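Local coordinates for protein putative hydrolase (Acinetobacter sp. NBRC 100985, PDB 4XUK) that probably hydrolyses organophosphate triesters and lactones at a two-zinc centre of the metallo-beta-lactamase type, at residues 136-148 against 157-169. The protein carries 2 engineered substitutions. Sequence-based numbering, arbitrary orientation.
Sequences EASFWLDPKQAAK and YLGTVEKIKQAIA
Tyr157 reaches from helix 157-169 to the backbone of Phe139 and Trp140 and donates its hydroxyl to the Phe139 carbonyl, Tyr157 OH to Phe139 O 2.7 Å, in the carbonyl plane. Its chi1 of 171° puts CG anti to the backbone N and swings the ring toward helix 136-141, and a water that donates both to Tyr157 OH and to the carbonyl O of Trp140 gives the hydroxyl a second link. Tyrosine suits the place because its ring also joins an aromatic cluster. Its edge is turned to a face of Phe139 in a T-shaped pair, planes 71° apart, while it lies nearly parallel to Trp140 but slid so far that the rings barely overlap.

Trp140 is the knob, set among Tyr157, Thr160, Val161 and Ile164. Its indole is sandwiched: Phe139 CE2 lies over one face and Ile164 CD1 over the opposite one, 3.5 Å from Trp140 CD2, with Val161 CG2 at the edge. Trp140 NE1 donates to Glu136 OE2 at 2.7 Å in a bent bond near the indole plane, further restraining the ring; Leu109 N, between zinc ligands His108 and His110, also donates to Glu136 OE2. Thr160 OG1, buried against the indole, has no polar partner in the model.

Farther out, Leu141 CD1 meets Ile168 CD1 tip to tip at 3.9 Å, and Leu141 CD2 lies along aliphatic Lys165 CG and CE. Small Ala146, just past the Asp142-Gln145 turn, sits against helix 157-169, its CB a tight 3.5 Å from Leu158 CD1.

Helices 136-141 and 157-169 cross at -118°. Helix 134-141 follows strand 129-133; helix 151-173 leads to edge strand 177-180, whose Phe177 touches Ile168.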
loop_
_atom_site.group_PDB
_atom_site.type_symbol
_atom_site.label_atom_id
_atom_site.label_comp_id
_atom_site.label_asym_id
_atom_site.label_seq_id
_atom_site.Cartn_x
_atom_site.Cartn_y
_atom_site.Cartn_z
ATOM N N GLU A 136 21.978 -15.601 18.586
ATOM C CA GLU A 136 20.666 -16.164 18.274
ATOM C C GLU A 136 20.732 -17.681 18.185
ATOM O O GLU A 136 19.901 -18.378 18.766
ATOM C CB GLU A 136 20.125 -15.578 16.967
ATOM C CG GLU A 136 18.735 -16.089 16.599
ATOM C CD GLU A 136 17.624 -15.498 17.459
ATOM O OE1 GLU A 136 17.897 -14.588 18.272
ATOM O OE2 GLU A 136 16.455 -15.927 17.299
ATOM N N ALA A 137 21.731 -18.186 17.469
ATOM C CA ALA A 137 21.920 -19.628 17.336
ATOM C C ALA A 137 22.223 -20.244 18.701
ATOM O O ALA A 137 21.738 -21.333 19.021
ATOM C CB ALA A 137 23.041 -19.922 16.361
ATOM N N SER A 138 23.024 -19.550 19.501
ATOM C CA SER A 138 23.347 -20.043 20.842
ATOM C C SER A 138 22.105 -20.267 21.700
ATOM O O SER A 138 21.982 -21.299 22.369
ATOM C CB SER A 138 24.307 -19.097 21.554
ATOM O OG SER A 138 25.602 -19.192 21.005
ATOM N N PHE A 139 21.179 -19.314 21.675
ATOM C CA PHE A 139 19.974 -19.424 22.489
ATOM C C PHE A 139 19.072 -20.575 22.059
ATOM O O PHE A 139 18.536 -21.295 22.904
ATOM C CB PHE A 139 19.185 -18.111 22.451
ATOM C CG PHE A 139 17.817 -18.206 23.068
ATOM C CD1 PHE A 139 17.661 -18.211 24.454
ATOM C CD2 PHE A 139 16.685 -18.269 22.271
ATOM C CE1 PHE A 139 16.400 -18.283 25.026
ATOM C CE2 PHE A 139 15.416 -18.345 22.837
ATOM C CZ PHE A 139 15.273 -18.351 24.220
ATOM N N TRP A 140 18.893 -20.745 20.751
ATOM C CA TRP A 140 17.955 -21.749 20.245
ATOM C C TRP A 140 18.518 -23.166 20.102
ATOM O O TRP A 140 17.745 -24.125 20.008
ATOM C CB TRP A 140 17.400 -21.316 18.891
ATOM C CG TRP A 140 16.509 -20.118 18.966
ATOM C CD1 TRP A 140 16.796 -18.852 18.547
ATOM C CD2 TRP A 140 15.177 -20.079 19.490
ATOM N NE1 TRP A 140 15.722 -18.025 18.784
ATOM C CE2 TRP A 140 14.717 -18.757 19.364
ATOM C CE3 TRP A 140 14.332 -21.033 20.062
ATOM C CZ2 TRP A 140 13.444 -18.369 19.780
ATOM C CZ3 TRP A 140 13.074 -20.644 20.484
ATOM C CH2 TRP A 140 12.643 -19.327 20.343
ATOM N N LEU A 141 19.842 -23.306 20.057
ATOM C CA LEU A 141 20.446 -24.600 19.729
ATOM C C LEU A 141 21.252 -25.224 20.878
ATOM O O LEU A 141 21.911 -26.253 20.699
ATOM C CB LEU A 141 21.288 -24.478 18.450
ATOM C CG LEU A 141 20.502 -24.026 17.208
ATOM C CD1 LEU A 141 21.386 -23.803 15.973
ATOM C CD2 LEU A 141 19.412 -25.014 16.886
ATOM N N ASP A 142 21.178 -24.616 22.060
ATOM C CA ASP A 142 21.801 -25.182 23.266
ATOM C C ASP A 142 20.800 -26.045 24.028
ATOM O O ASP A 142 19.758 -25.549 24.465
ATOM C CB ASP A 142 22.326 -24.051 24.157
ATOM C CG ASP A 142 22.907 -24.546 25.490
ATOM O OD1 ASP A 142 23.140 -25.765 25.663
ATOM O OD2 ASP A 142 23.141 -23.686 26.368
ATOM N N PRO A 143 21.133 -27.307 24.160
ATOM C CA PRO A 143 20.335 -28.288 24.895
ATOM C C PRO A 143 20.178 -27.994 26.375
ATOM O O PRO A 143 19.398 -28.635 26.995
ATOM C CB PRO A 143 21.125 -29.562 24.719
ATOM C CG PRO A 143 22.485 -29.111 24.447
ATOM C CD PRO A 143 22.346 -27.902 23.621
ATOM N N LYS A 144 20.854 -26.976 26.855
ATOM C CA LYS A 144 20.842 -26.610 28.245
ATOM C C LYS A 144 19.969 -25.446 28.520
ATOM O O LYS A 144 19.689 -25.133 29.619
ATOM C CB LYS A 144 22.244 -26.270 28.693
ATOM C CG LYS A 144 22.958 -27.419 29.363
ATOM C CD LYS A 144 24.155 -27.841 28.574
ATOM C CE LYS A 144 25.418 -27.207 29.096
ATOM N NZ LYS A 144 25.237 -25.785 29.410
ATOM N N GLN A 145 19.539 -24.794 27.482
ATOM C CA GLN A 145 18.780 -23.561 27.616
ATOM C C GLN A 145 17.382 -23.794 28.192
ATOM O O GLN A 145 16.831 -22.940 28.895
ATOM C CB GLN A 145 18.697 -22.865 26.255
ATOM C CG GLN A 145 18.018 -21.525 26.295
ATOM C CD GLN A 145 18.723 -20.550 27.207
ATOM O OE1 GLN A 145 18.103 -19.948 28.077
ATOM N NE2 GLN A 145 20.024 -20.382 27.006
ATOM N N ALA A 146 16.817 -24.960 27.895
ATOM C CA ALA A 146 15.437 -25.265 28.265
ATOM C C ALA A 146 15.207 -25.256 29.774
ATOM O O ALA A 146 14.125 -24.904 30.232
ATOM C CB ALA A 146 15.016 -26.600 27.668
ATOM N N ALA A 147 16.214 -25.657 30.546
ATOM C CA ALA A 147 16.095 -25.639 32.005
ATOM C C ALA A 147 16.269 -24.223 32.553
ATOM O O ALA A 147 15.825 -23.922 33.666
ATOM C CB ALA A 147 17.098 -26.593 32.640
ATOM N N LYS A 148 16.905 -23.360 31.757
ATOM C CA LYS A 148 17.192 -21.979 32.159
ATOM C C LYS A 148 15.992 -21.033 32.019
ATOM O O LYS A 148 16.089 -19.845 32.351
ATOM C CB LYS A 148 18.374 -21.422 31.358
ATOM C CG LYS A 148 19.674 -22.197 31.517
ATOM C CD LYS A 148 20.818 -21.497 30.787
ATOM C CE LYS A 148 22.111 -22.308 30.852
ATOM N NZ LYS A 148 23.197 -21.683 30.036
ATOM N N TYR A 157 9.325 -23.197 23.770
ATOM C CA TYR A 157 10.721 -23.167 23.346
ATOM C C TYR A 157 11.118 -24.459 22.637
ATOM O O TYR A 157 11.623 -24.431 21.506
ATOM C CB TYR A 157 11.621 -22.906 24.566
ATOM C CG TYR A 157 13.101 -23.055 24.302
ATOM C CD1 TYR A 157 13.841 -22.009 23.758
ATOM C CD2 TYR A 157 13.763 -24.237 24.608
ATOM C CE1 TYR A 157 15.194 -22.138 23.526
ATOM C CE2 TYR A 157 15.120 -24.377 24.370
ATOM C CZ TYR A 157 15.823 -23.325 23.833
ATOM O OH TYR A 157 17.167 -23.456 23.597
ATOM N N LEU A 158 10.837 -25.581 23.267
ATOM C CA LEU A 158 11.181 -26.885 22.739
ATOM C C LEU A 158 10.503 -27.129 21.403
ATOM O O LEU A 158 11.052 -27.684 20.501
ATOM C CB LEU A 158 10.788 -27.962 23.721
ATOM C CG LEU A 158 11.801 -28.624 24.660
ATOM C CD1 LEU A 158 12.969 -27.800 25.099
ATOM C CD2 LEU A 158 11.193 -29.354 25.832
ATOM N N GLY A 159 9.276 -26.691 21.329
ATOM C CA GLY A 159 8.504 -26.826 20.109
ATOM C C GLY A 159 9.102 -26.032 18.969
ATOM O O GLY A 159 9.256 -26.557 17.860
ATOM N N THR A 160 9.445 -24.768 19.209
ATOM C CA THR A 160 10.083 -24.029 18.129
ATOM C C THR A 160 11.514 -24.490 17.843
ATOM O O THR A 160 11.931 -24.480 16.692
ATOM C CB THR A 160 9.940 -22.472 18.196
ATOM O OG1 THR A 160 11.228 -21.846 18.262
ATOM C CG2 THR A 160 9.077 -22.034 19.334
ATOM N N VAL A 161 12.245 -24.946 18.861
ATOM C CA VAL A 161 13.560 -25.551 18.606
ATOM C C VAL A 161 13.483 -26.657 17.544
ATOM O O VAL A 161 14.315 -26.711 16.624
ATOM C CB VAL A 161 14.243 -26.076 19.900
ATOM C CG1 VAL A 161 15.430 -26.971 19.562
ATOM C CG2 VAL A 161 14.711 -24.911 20.748
ATOM N N GLU A 162 12.507 -27.534 17.653
ATOM C CA GLU A 162 12.337 -28.581 16.659
ATOM C C GLU A 162 12.085 -28.074 15.234
ATOM O O GLU A 162 12.652 -28.544 14.320
ATOM C CB GLU A 162 11.284 -29.576 17.053
ATOM C CG GLU A 162 11.482 -30.916 16.398
ATOM C CD GLU A 162 12.463 -31.853 17.130
ATOM O OE1 GLU A 162 12.041 -32.913 17.554
ATOM O OE2 GLU A 162 13.638 -31.562 17.273
ATOM N N LYS A 163 11.243 -27.089 15.102
ATOM C CA LYS A 163 10.991 -26.497 13.786
ATOM C C LYS A 163 12.260 -25.857 13.230
ATOM O O LYS A 163 12.537 -25.939 12.021
ATOM C CB LYS A 163 9.897 -25.435 13.884
ATOM C CG LYS A 163 8.550 -25.928 14.414
ATOM C CD LYS A 163 7.648 -24.717 14.697
ATOM C CE LYS A 163 6.343 -25.078 15.413
ATOM N NZ LYS A 163 5.387 -25.782 14.527
ATOM N N ILE A 164 13.018 -25.199 14.106
ATOM C CA ILE A 164 14.260 -24.546 13.702
ATOM C C ILE A 164 15.250 -25.584 13.181
ATOM O O ILE A 164 15.845 -25.410 12.120
ATOM C CB ILE A 164 14.903 -23.776 14.880
ATOM C CG1 ILE A 164 14.052 -22.560 15.266
ATOM C CG2 ILE A 164 16.321 -23.338 14.528
ATOM C CD1 ILE A 164 14.449 -21.908 16.592
ATOM N N LYS A 165 15.417 -26.659 13.946
ATOM C CA LYS A 165 16.351 -27.708 13.589
ATOM C C LYS A 165 15.996 -28.353 12.260
ATOM O O LYS A 165 16.883 -28.575 11.437
ATOM C CB LYS A 165 16.468 -28.739 14.722
ATOM C CG LYS A 165 17.341 -28.250 15.867
ATOM C CD LYS A 165 17.300 -29.196 17.066
ATOM C CE LYS A 165 18.346 -28.791 18.097
ATOM N NZ LYS A 165 18.390 -29.771 19.211
ATOM N N GLN A 166 14.730 -28.633 12.030
ATOM C CA GLN A 166 14.336 -29.206 10.776
ATOM C C GLN A 166 14.597 -28.301 9.565
ATOM O O GLN A 166 14.965 -28.756 8.562
ATOM C CB GLN A 166 12.901 -29.726 10.799
ATOM C CG GLN A 166 11.846 -28.672 11.002
ATOM C CD GLN A 166 11.346 -28.009 9.730
ATOM O OE1 GLN A 166 11.082 -26.817 9.667
ATOM N NE2 GLN A 166 11.212 -28.802 8.737
ATOM N N ALA A 167 14.440 -27.019 9.719
ATOM C CA ALA A 167 14.645 -26.111 8.605
ATOM C C ALA A 167 16.120 -26.000 8.258
ATOM O O ALA A 167 16.485 -25.973 7.083
ATOM C CB ALA A 167 14.081 -24.750 8.934
ATOM N N ILE A 168 16.965 -25.922 9.279
ATOM C CA ILE A 168 18.383 -25.630 9.056
ATOM C C ILE A 168 19.246 -26.865 8.811
ATOM O O ILE A 168 20.355 -26.751 8.290
ATOM C CB ILE A 168 18.988 -24.809 10.208
ATOM C CG1 ILE A 168 19.116 -25.649 11.479
ATOM C CG2 ILE A 168 18.161 -23.550 10.466
ATOM C CD1 ILE A 168 19.825 -24.913 12.592
ATOM N N ALA A 169 18.747 -28.033 9.206
ATOM C CA ALA A 169 19.438 -29.304 8.982
ATOM C C ALA A 169 19.981 -29.512 7.558
ATOM O O ALA A 169 21.141 -29.907 7.401
ATOM C CB ALA A 169 18.548 -30.485 9.416
HETATM O O HOH W 1 17.918 -25.893 22.210
#